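Local atomic coordinates of putative exported protein (PDB entry 3IEE), a protein that is of unknown function but is probably exported, perhaps as a lipoprotein, and folds as an all-alpha chain of long helices. Residues I27-T32 / N83-E88; D39-K44 / E142-I147; Y52-G57 / V132-S137. All blocks are in the same frame, centred on the assembly; numbering follows the deposited sequence. Where two conformers were deposited one is given.

Contact 1 of 3, residues I27-T32 / N83-E88. With EDO (1,2-ethanediol), chain G; EDO (1,2-ethanediol), chain H.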
loop_
_atom_site.group_PDB
_atom_site.type_symbol
_atom_site.label_atom_id
_atom_site.label_comp_id
_atom_site.label_asym_id
_atom_site.label_seq_id
_atom_site.Cartn_x
_atom_site.Cartn_y
_atom_site.Cartn_z
ATOM N N ILE A 27 -17.223 -0.343 2.034
ATOM C CA ILE A 27 -16.224 -1.406 2.298
ATOM C C ILE A 27 -15.909 -2.240 1.050
ATOM O O ILE A 27 -14.735 -2.565 0.802
ATOM C CB ILE A 27 -16.611 -2.266 3.527
ATOM C CG1 ILE A 27 -16.724 -1.402 4.798
ATOM C CG2 ILE A 27 -15.572 -3.371 3.765
ATOM C CD1 ILE A 27 -15.469 -0.758 5.180
ATOM N N LYS A 28 -16.937 -2.525 0.249
ATOM C CA LYS A 28 -16.786 -3.179 -1.053
ATOM C C LYS A 28 -15.763 -2.434 -1.905
ATOM O O LYS A 28 -14.802 -3.019 -2.402
ATOM C CB LYS A 28 -18.112 -3.236 -1.781
ATOM C CG LYS A 28 -19.034 -4.372 -1.334
ATOM C CD LYS A 28 -20.441 -4.151 -1.890
ATOM C CE LYS A 28 -21.293 -5.422 -1.979
ATOM N NZ LYS A 28 -22.603 -5.098 -2.571
ATOM N N TYR A 29 -15.950 -1.121 -2.024
ATOM C CA TYR A 29 -15.031 -0.298 -2.848
ATOM C C TYR A 29 -13.609 -0.309 -2.316
ATOM O O TYR A 29 -12.642 -0.368 -3.104
ATOM C CB TYR A 29 -15.559 1.112 -3.011
ATOM C CG TYR A 29 -14.749 1.974 -3.951
ATOM C CD1 TYR A 29 -13.637 2.684 -3.485
ATOM C CD2 TYR A 29 -15.064 2.074 -5.302
ATOM C CE1 TYR A 29 -12.893 3.504 -4.351
ATOM C CE2 TYR A 29 -14.331 2.882 -6.175
ATOM C CZ TYR A 29 -13.215 3.582 -5.686
ATOM O OH TYR A 29 -12.459 4.381 -6.509
ATOM N N TYR A 30 -13.459 -0.256 -0.999
ATOM C CA TYR A 30 -12.167 -0.397 -0.349
ATOM C C TYR A 30 -11.546 -1.751 -0.712
ATOM O O TYR A 30 -10.386 -1.824 -1.097
ATOM C CB TYR A 30 -12.254 -0.308 1.190
ATOM C CG TYR A 30 -10.913 -0.636 1.843
ATOM C CD1 TYR A 30 -9.918 0.318 1.965
ATOM C CD2 TYR A 30 -10.629 -1.925 2.281
ATOM C CE1 TYR A 30 -8.680 0.006 2.530
ATOM C CE2 TYR A 30 -9.404 -2.233 2.836
ATOM C CZ TYR A 30 -8.441 -1.292 2.967
ATOM O OH TYR A 30 -7.227 -1.669 3.548
ATOM N N ASN A 31 -12.302 -2.833 -0.573
ATOM C CA ASN A 31 -11.735 -4.148 -0.832
ATOM C C ASN A 31 -11.316 -4.338 -2.276
ATOM O O ASN A 31 -10.247 -4.926 -2.547
ATOM C CB ASN A 31 -12.725 -5.250 -0.397
ATOM C CG ASN A 31 -12.843 -5.363 1.129
ATOM O OD1 ASN A 31 -11.896 -5.065 1.878
ATOM N ND2 ASN A 31 -13.988 -5.881 1.583
ATOM N N THR A 32 -12.112 -3.825 -3.203
ATOM C CA THR A 32 -11.734 -3.859 -4.606
ATOM C C THR A 32 -10.466 -3.024 -4.825
ATOM O O THR A 32 -9.555 -3.439 -5.546
ATOM C CB THR A 32 -12.876 -3.369 -5.509
ATOM O OG1 THR A 32 -13.967 -4.300 -5.391
ATOM C CG2 THR A 32 -12.418 -3.235 -6.970
ATOM N N ASN A 83 -22.366 6.471 -5.096
ATOM C CA ASN A 83 -22.893 7.604 -4.356
ATOM C C ASN A 83 -22.865 7.432 -2.828
ATOM O O ASN A 83 -23.321 8.303 -2.055
ATOM C CB ASN A 83 -24.296 8.008 -4.875
ATOM C CG ASN A 83 -25.385 6.971 -4.576
ATOM O OD1 ASN A 83 -25.109 5.927 -3.918
ATOM N ND2 ASN A 83 -26.619 7.280 -4.977
ATOM N N CYS A 84 -22.332 6.296 -2.400
ATOM C CA CYS A 84 -21.963 6.065 -1.011
ATOM C C CYS A 84 -20.820 6.988 -0.589
ATOM O O CYS A 84 -20.600 7.178 0.615
ATOM C CB CYS A 84 -21.602 4.586 -0.777
ATOM S SG CYS A 84 -20.263 3.989 -1.726
ATOM N N PHE A 85 -20.156 7.604 -1.569
ATOM C CA PHE A 85 -19.140 8.634 -1.321
ATOM C C PHE A 85 -19.717 9.973 -1.788
ATOM O O PHE A 85 -20.523 9.994 -2.764
ATOM C CB PHE A 85 -17.879 8.340 -2.109
ATOM C CG PHE A 85 -17.222 7.030 -1.734
ATOM C CD1 PHE A 85 -16.535 6.880 -0.541
ATOM C CD2 PHE A 85 -17.305 5.944 -2.583
ATOM C CE1 PHE A 85 -15.945 5.687 -0.229
ATOM C CE2 PHE A 85 -16.706 4.751 -2.256
ATOM C CZ PHE A 85 -16.054 4.609 -1.099
ATOM N N ASN A 86 -19.298 11.057 -1.130
ATOM C CA ASN A 86 -19.759 12.380 -1.545
ATOM C C ASN A 86 -19.090 12.790 -2.861
ATOM O O ASN A 86 -18.122 12.172 -3.273
ATOM C CB ASN A 86 -19.600 13.407 -0.418
ATOM C CG ASN A 86 -18.176 13.589 0.013
ATOM O OD1 ASN A 86 -17.261 13.653 -0.821
ATOM N ND2 ASN A 86 -17.964 13.654 1.316
ATOM N N GLU A 87 -19.622 13.806 -3.525
ATOM C CA GLU A 87 -19.231 14.078 -4.902
ATOM C C GLU A 87 -17.744 14.416 -4.956
ATOM O O GLU A 87 -17.059 14.003 -5.883
ATOM C CB GLU A 87 -20.082 15.197 -5.519
ATOM C CG GLU A 87 -21.530 14.755 -5.780
ATOM C CD GLU A 87 -21.631 13.594 -6.739
ATOM O OE1 GLU A 87 -21.416 13.801 -7.960
ATOM O OE2 GLU A 87 -21.925 12.473 -6.273
ATOM N N GLU A 88 -17.266 15.136 -3.955
ATOM C CA GLU A 88 -15.863 15.529 -3.928
ATOM C C GLU A 88 -14.933 14.309 -3.844
ATOM O O GLU A 88 -13.877 14.235 -4.487
ATOM C CB GLU A 88 -15.608 16.420 -2.727
ATOM C CG GLU A 88 -14.157 16.839 -2.611
ATOM C CD GLU A 88 -13.989 17.905 -1.570
ATOM O OE1 GLU A 88 -14.495 19.027 -1.817
ATOM O OE2 GLU A 88 -13.378 17.612 -0.516
HETATM C C1 EDO G . -18.756 10.882 -9.497
HETATM O O1 EDO G . -18.901 10.202 -10.734
HETATM C C2 EDO G . -19.417 12.242 -9.469
HETATM O O2 EDO G . -18.662 13.116 -8.602
HETATM C C1 EDO H . -3.000 -0.307 2.509
HETATM O O1 EDO H . -2.384 0.717 3.323
HETATM C C2 EDO H . -3.994 -1.172 3.292
HETATM O O2 EDO H . -5.214 -0.440 3.590
#

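Contact 2 of 3, residues D39-K44 / E142-I147. With EDO (1,2-ethanediol), chain E.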
loop_
_atom_site.group_PDB
_atom_site.type_symbol
_atom_site.label_atom_id
_atom_site.label_comp_id
_atom_site.label_asym_id
_atom_site.label_seq_id
_atom_site.Cartn_x
_atom_site.Cartn_y
_atom_site.Cartn_z
ATOM N N ASP A 39 -2.190 -4.970 -7.319
ATOM C CA ASP A 39 -1.885 -5.453 -8.656
ATOM C C ASP A 39 -1.203 -4.405 -9.537
ATOM O O ASP A 39 -0.304 -4.743 -10.322
ATOM C CB ASP A 39 -3.194 -5.854 -9.354
ATOM C CG ASP A 39 -3.120 -7.157 -10.057
ATOM O OD1 ASP A 39 -2.303 -8.000 -9.650
ATOM O OD2 ASP A 39 -3.912 -7.353 -11.035
HETATM N N MSE A 40 -1.648 -3.149 -9.432
HETATM C CA MSE A 40 -1.221 -2.040 -10.289
HETATM C C MSE A 40 0.089 -1.394 -9.874
HETATM O O MSE A 40 0.756 -0.833 -10.735
HETATM C CB MSE A 40 -2.284 -0.953 -10.392
HETATM C CG MSE A 40 -3.534 -1.410 -11.100
HETATM SE SE MSE A 40 -3.161 -1.839 -12.998
HETATM C CE MSE A 40 -2.866 -3.776 -12.907
ATOM N N VAL A 41 0.388 -1.422 -8.579
ATOM C CA VAL A 41 1.708 -1.045 -8.067
ATOM C C VAL A 41 2.274 -2.203 -7.256
ATOM O O VAL A 41 2.088 -2.268 -6.042
ATOM C CB VAL A 41 1.678 0.245 -7.231
ATOM C CG1 VAL A 41 3.139 0.707 -6.943
ATOM C CG2 VAL A 41 0.858 1.314 -7.889
ATOM N N LYS A 42 2.890 -3.139 -7.952
ATOM C CA LYS A 42 3.607 -4.243 -7.311
ATOM C C LYS A 42 5.020 -3.726 -7.029
ATOM O O LYS A 42 5.862 -3.752 -7.905
ATOM C CB LYS A 42 3.669 -5.488 -8.227
ATOM C CG LYS A 42 2.341 -6.193 -8.556
ATOM C CD LYS A 42 2.528 -7.289 -9.639
ATOM C CE LYS A 42 1.194 -7.861 -10.164
ATOM N NZ LYS A 42 1.376 -8.632 -11.447
ATOM N N GLU A 43 5.271 -3.270 -5.799
ATOM C CA GLU A 43 6.479 -2.467 -5.562
ATOM C C GLU A 43 7.770 -3.233 -5.902
ATOM O O GLU A 43 8.703 -2.665 -6.426
ATOM C CB GLU A 43 6.552 -1.997 -4.120
ATOM C CG GLU A 43 5.430 -1.031 -3.659
ATOM C CD GLU A 43 4.041 -1.671 -3.463
ATOM O OE1 GLU A 43 3.862 -2.942 -3.386
ATOM O OE2 GLU A 43 3.122 -0.842 -3.346
ATOM N N LYS A 44 7.842 -4.518 -5.543
ATOM C CA LYS A 44 9.052 -5.280 -5.894
ATOM C C LYS A 44 9.261 -5.459 -7.422
ATOM O O LYS A 44 10.422 -5.474 -7.883
ATOM C CB LYS A 44 9.111 -6.609 -5.117
ATOM C CG LYS A 44 9.743 -6.412 -3.703
ATOM C CD LYS A 44 9.650 -7.688 -2.839
ATOM C CE LYS A 44 10.888 -8.528 -2.857
ATOM N NZ LYS A 44 10.686 -9.677 -1.914
ATOM N N GLU A 142 2.499 7.278 -4.873
ATOM C CA GLU A 142 1.795 8.389 -4.219
ATOM C C GLU A 142 0.289 8.359 -4.511
ATOM O O GLU A 142 -0.555 8.534 -3.597
ATOM C CB GLU A 142 2.403 9.731 -4.633
ATOM C CG GLU A 142 3.658 10.061 -3.859
ATOM C CD GLU A 142 4.307 11.391 -4.257
ATOM O OE1 GLU A 142 3.900 11.980 -5.289
ATOM O OE2 GLU A 142 5.256 11.827 -3.538
ATOM N N TYR A 143 -0.062 8.144 -5.769
ATOM C CA TYR A 143 -1.484 8.010 -6.113
ATOM C C TYR A 143 -2.155 6.866 -5.333
ATOM O O TYR A 143 -3.281 7.006 -4.796
ATOM C CB TYR A 143 -1.653 7.735 -7.590
ATOM C CG TYR A 143 -1.411 8.881 -8.549
ATOM C CD1 TYR A 143 -2.171 10.050 -8.458
ATOM C CD2 TYR A 143 -0.496 8.746 -9.590
ATOM C CE1 TYR A 143 -2.009 11.066 -9.372
ATOM C CE2 TYR A 143 -0.308 9.766 -10.480
ATOM C CZ TYR A 143 -1.066 10.910 -10.369
ATOM O OH TYR A 143 -0.869 11.935 -11.253
ATOM N N LYS A 144 -1.440 5.738 -5.212
ATOM C CA LYS A 144 -1.943 4.571 -4.493
ATOM C C LYS A 144 -2.198 4.929 -3.003
ATOM O O LYS A 144 -3.269 4.673 -2.437
ATOM C CB LYS A 144 -0.926 3.459 -4.609
ATOM C CG LYS A 144 -1.178 2.242 -3.731
ATOM C CD LYS A 144 -0.321 1.068 -4.138
ATOM C CE LYS A 144 -0.387 -0.149 -3.182
ATOM N NZ LYS A 144 0.466 -1.300 -3.645
ATOM N N GLN A 145 -1.199 5.514 -2.353
ATOM C CA GLN A 145 -1.383 5.875 -0.973
ATOM C C GLN A 145 -2.493 6.939 -0.818
ATOM O O GLN A 145 -3.274 6.895 0.169
ATOM C CB GLN A 145 -0.084 6.360 -0.300
ATOM C CG GLN A 145 -0.254 6.605 1.217
ATOM C CD GLN A 145 -0.716 5.360 1.981
ATOM O OE1 GLN A 145 -0.112 4.292 1.884
ATOM N NE2 GLN A 145 -1.819 5.494 2.721
ATOM N N ASN A 146 -2.544 7.904 -1.761
ATOM C CA ASN A 146 -3.603 8.921 -1.762
ATOM C C ASN A 146 -5.006 8.286 -1.706
ATOM O O ASN A 146 -5.890 8.757 -0.995
ATOM C CB ASN A 146 -3.555 9.798 -3.008
ATOM C CG ASN A 146 -2.442 10.826 -2.996
ATOM O OD1 ASN A 146 -1.733 11.018 -1.996
ATOM N ND2 ASN A 146 -2.295 11.521 -4.139
ATOM N N ILE A 147 -5.199 7.251 -2.506
ATOM C CA ILE A 147 -6.504 6.560 -2.556
ATOM C C ILE A 147 -6.856 5.973 -1.176
ATOM O O ILE A 147 -7.964 6.219 -0.663
ATOM C CB ILE A 147 -6.495 5.541 -3.690
ATOM C CG1 ILE A 147 -6.491 6.261 -5.050
ATOM C CG2 ILE A 147 -7.724 4.572 -3.599
ATOM C CD1 ILE A 147 -5.963 5.480 -6.136
HETATM C C1 EDO E . 0.529 12.784 -5.139
HETATM O O1 EDO E . -0.253 13.834 -4.551
HETATM C C2 EDO E . 0.344 12.689 -6.654
HETATM O O2 EDO E . 1.493 12.065 -7.255
HETATM O O HOH W 1 1.454 -4.104 -2.512
#

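Contact 3 of 3, residues Y52-G57 / V132-S137. With EDO (1,2-ethanediol), chain C.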
loop_
_atom_site.group_PDB
_atom_site.type_symbol
_atom_site.label_atom_id
_atom_site.label_comp_id
_atom_site.label_asym_id
_atom_site.label_seq_id
_atom_site.Cartn_x
_atom_site.Cartn_y
_atom_site.Cartn_z
ATOM N N TYR A 52 16.797 -3.507 -13.472
ATOM C CA TYR A 52 17.149 -3.976 -14.827
ATOM C C TYR A 52 17.521 -2.821 -15.739
ATOM O O TYR A 52 18.527 -2.874 -16.446
ATOM C CB TYR A 52 16.014 -4.786 -15.462
ATOM C CG TYR A 52 16.357 -5.309 -16.876
ATOM C CD1 TYR A 52 17.287 -6.332 -17.066
ATOM C CD2 TYR A 52 15.845 -4.694 -18.006
ATOM C CE1 TYR A 52 17.623 -6.764 -18.331
ATOM C CE2 TYR A 52 16.151 -5.123 -19.264
ATOM C CZ TYR A 52 17.066 -6.135 -19.446
ATOM O OH TYR A 52 17.359 -6.591 -20.713
HETATM N N MSE A 53 16.723 -1.761 -15.749
HETATM C CA MSE A 53 17.110 -0.566 -16.500
HETATM C C MSE A 53 18.518 -0.099 -16.151
HETATM O O MSE A 53 19.335 0.111 -17.055
HETATM C CB MSE A 53 16.076 0.576 -16.326
HETATM C CG MSE A 53 14.769 0.292 -17.000
HETATM SE SE MSE A 53 13.384 1.548 -16.592
HETATM C CE MSE A 53 13.991 3.040 -17.674
ATOM N N GLU A 54 18.816 0.038 -14.853
ATOM C CA GLU A 54 20.145 0.478 -14.405
ATOM C C GLU A 54 21.232 -0.487 -14.892
ATOM O O GLU A 54 22.263 -0.075 -15.431
ATOM C CB GLU A 54 20.256 0.523 -12.878
ATOM C CG GLU A 54 19.421 1.570 -12.175
ATOM C CD GLU A 54 19.358 1.370 -10.616
ATOM O OE1 GLU A 54 19.549 0.229 -10.104
ATOM O OE2 GLU A 54 19.116 2.383 -9.909
ATOM N N GLN A 55 20.998 -1.770 -14.668
ATOM C CA GLN A 55 22.004 -2.780 -15.012
ATOM C C GLN A 55 22.246 -2.865 -16.510
ATOM O O GLN A 55 23.400 -2.974 -16.930
ATOM C CB GLN A 55 21.588 -4.148 -14.467
ATOM C CG GLN A 55 22.662 -5.197 -14.614
ATOM C CD GLN A 55 24.024 -4.713 -14.133
ATOM O OE1 GLN A 55 25.021 -4.745 -14.902
ATOM N NE2 GLN A 55 24.088 -4.257 -12.859
ATOM N N LYS A 56 21.172 -2.820 -17.309
ATOM C CA LYS A 56 21.259 -2.917 -18.777
ATOM C C LYS A 56 22.065 -1.777 -19.401
ATOM O O LYS A 56 22.613 -1.895 -20.503
ATOM C CB LYS A 56 19.840 -3.006 -19.373
ATOM C CG LYS A 56 19.752 -3.390 -20.846
ATOM C CD LYS A 56 20.356 -4.749 -21.171
ATOM C CE LYS A 56 20.045 -5.181 -22.613
ATOM N NZ LYS A 56 20.659 -6.521 -23.000
ATOM N N GLY A 57 22.151 -0.665 -18.691
ATOM C CA GLY A 57 23.009 0.437 -19.107
ATOM C C GLY A 57 24.475 0.195 -18.795
ATOM O O GLY A 57 25.318 0.933 -19.293
ATOM N N VAL A 132 13.246 9.853 -15.549
ATOM C CA VAL A 132 11.803 10.023 -15.641
ATOM C C VAL A 132 11.064 8.851 -15.012
ATOM O O VAL A 132 10.047 9.024 -14.333
ATOM C CB VAL A 132 11.374 10.136 -17.085
ATOM C CG1 VAL A 132 9.917 9.952 -17.253
ATOM C CG2 VAL A 132 11.824 11.512 -17.683
ATOM N N ASN A 133 11.554 7.638 -15.220
ATOM C CA ASN A 133 10.894 6.475 -14.635
ATOM C C ASN A 133 11.045 6.369 -13.135
ATOM O O ASN A 133 10.117 5.892 -12.480
ATOM C CB ASN A 133 11.305 5.162 -15.337
ATOM C CG ASN A 133 10.343 4.759 -16.456
ATOM O OD1 ASN A 133 9.610 5.583 -17.000
ATOM N ND2 ASN A 133 10.356 3.480 -16.822
ATOM N N TYR A 134 12.156 6.852 -12.555
ATOM C CA TYR A 134 12.231 6.933 -11.102
ATOM C C TYR A 134 11.110 7.833 -10.575
ATOM O O TYR A 134 10.453 7.493 -9.589
ATOM C CB TYR A 134 13.564 7.455 -10.588
ATOM C CG TYR A 134 14.749 6.526 -10.734
ATOM C CD1 TYR A 134 14.737 5.220 -10.207
ATOM C CD2 TYR A 134 15.915 6.994 -11.339
ATOM C CE1 TYR A 134 15.844 4.386 -10.340
ATOM C CE2 TYR A 134 17.039 6.174 -11.479
ATOM C CZ TYR A 134 16.997 4.883 -10.973
ATOM O OH TYR A 134 18.156 4.132 -11.111
ATOM N N GLN A 135 10.892 8.969 -11.232
ATOM C CA GLN A 135 9.824 9.896 -10.841
ATOM C C GLN A 135 8.404 9.328 -11.021
ATOM O O GLN A 135 7.546 9.551 -10.176
ATOM C CB GLN A 135 9.952 11.224 -11.605
ATOM C CG GLN A 135 8.945 12.301 -11.154
ATOM C CD GLN A 135 9.102 12.648 -9.675
ATOM O OE1 GLN A 135 10.220 12.805 -9.195
ATOM N NE2 GLN A 135 7.989 12.735 -8.949
ATOM N N LEU A 136 8.157 8.627 -12.124
ATOM C CA LEU A 136 6.861 7.956 -12.350
ATOM C C LEU A 136 6.607 6.894 -11.300
ATOM O O LEU A 136 5.456 6.748 -10.820
ATOM C CB LEU A 136 6.783 7.336 -13.768
ATOM C CG LEU A 136 6.633 8.351 -14.916
ATOM C CD1 LEU A 136 6.812 7.724 -16.249
ATOM C CD2 LEU A 136 5.225 9.019 -14.823
ATOM N N SER A 137 7.631 6.145 -10.910
ATOM C CA SER A 137 7.493 5.162 -9.840
ATOM C C SER A 137 7.025 5.802 -8.528
ATOM O O SER A 137 6.126 5.292 -7.823
ATOM C CB SER A 137 8.824 4.494 -9.589
ATOM O OG SER A 137 8.682 3.628 -8.494
HETATM C C1 EDO C . 7.926 1.017 -6.300
HETATM O O1 EDO C . 8.823 0.831 -5.178
HETATM C C2 EDO C . 7.260 2.395 -6.228
HETATM O O2 EDO C . 6.324 2.576 -7.307
#

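Contact 1 of 3, residues I27-T32 / N83-E88
An offset edge-to-face aromatic pair, Tyr-29 with Phe-85, joins the middle of helix 17-40 to the turn that leads into helix 87-119, and is a compact example of how an all-helical fold can seat the start of one helix on the flank of another. The ring of Phe-85 turns its edge toward the face of Tyr-29; the planes stand at 69° and the centroids lie 5.3 Å apart. The offset brings the leading corner of Phe-85 to the base of the tyrosine ring, and Phe-85 CE2 is 3.8 Å from Tyr-29 CG. The neighbouring atom, Phe-85 CZ, lies 3.9 Å from Tyr-29 CD1. Tyr-29 holds its CG anti to the backbone N (chi1 -174°), which lays the ring out from its helix on the side of the incoming turn. Both rings are buried, with Leu-151 of helix 123-162 touching each of them. The phenol end is not left without a partner in this apolar setting, since Tyr-29 OH is hydrogen-bonded to Val-78 O. One residue after the phenylalanine, Asn-86 takes the N-cap position of helix 87-119, its side chain capping a backbone N of the first turn, so the aromatic contact and the helix start are adjacent in sequence. Before its ring begins, Tyr-29 already meets the phenylalanine: CB lies in the plane of the Phe-85 ring, at its edge, 3.9 Å from CE2.

Contact 2 of 3, residues D39-K44 / E142-I147
Lys-144 reaches from helix 123-162 into the bend between helices 17-40 and 43-56, where its ammonium group meets Val-41 and Glu-43. Its chain is fully extended: CG stands anti to the backbone N (chi1 170°) and every later torsion is close to 180°, which carries NZ the whole length of the side chain. On the way the methylene CD passes 3.8 Å from Val-41 CB, the two side chains crossing at a slant. NZ then donates to Val-41 O at 3.1 Å, in the carbonyl plane, and forms a salt bridge to Glu-43 OE2 at 2.7 Å. The glutamate comes from the opposite direction and is bent at its second torsion (chi2 73°), folding the carboxylate back so that its syn side receives the lysine, 16° out of the carboxylate plane. Leu-37 O completes three main acceptors for NZ, which would probably favour the protonated amine. A water that donates to Glu-43 OE1, 2.8 Å away, is a weak additional acceptor. The bend thus rests against helix 123-162, with Leu-100 of helix 87-119 touching Val-41 and Asn-187 of helix 169-189 touching both Glu-43 and Lys-144.

Contact 3 of 3, residues Y52-G57 / V132-S137
The amide nitrogen ND2 of Asn-133 donates a hydrogen bond to Phe-107 O while lying 3.6 Å from the selenium SE of Met-53, a selenomethionine in this crystal. The amide's oxygen is held too: OD1 is hydrogen-bonded to Asn-110 ND2, and two partners on helix 87-119 therefore fix the rotation of the amide. Met-53 crosses it at about a right angle. Its chain runs extended until the third torsion, where it bends (chi3 75°) and brings the terminal CE to 3.8 Å from Asn-133 ND2. One residue further along each helix, Glu-54 and Tyr-134 also cross nearly at right angles. The extended glutamate places OE2 near the plane of the tyrosine ring, at its edge beside OH, with the carboxylate turned 63° from that ring. Tyr-134 OH would donate to Glu-54 OE2, but at 2.3 Å the pair is too short for its length to be trusted. His-193 touches Glu-54 and meets the ring of Tyr-134. Chemically, the contact divides in two: a buried amide satisfied by helix 87-119 lies against the polarisable selenium at van der Waals range, whereas phenol and carboxylate probably share a polar link, perhaps favoured because Asp-51 OD1 crowds Glu-54 OE1 with like charge.

The three contacts follow one another along the length of the helical chain, all within its N-terminal DUF6845 region. Contact 2 lies near the centre of the chain, and the centres of contacts 1 and 3 are about 18 and about 17 Å from its centre but about 34 Å from each other. Contact 1 joins helix 17-40, which also serves contact 2, to the start of helix 87-119; the next helix, 123-162, serves contacts 2 and 3, as does helix 43-56. Along the chain contact 1 alternates with each of the others, whereas contact 3 is nested inside the loop closed by contact 2. Aromatic, ionic and mixed contacts thus tie early helices to later ones at successive levels, without any beta sheet.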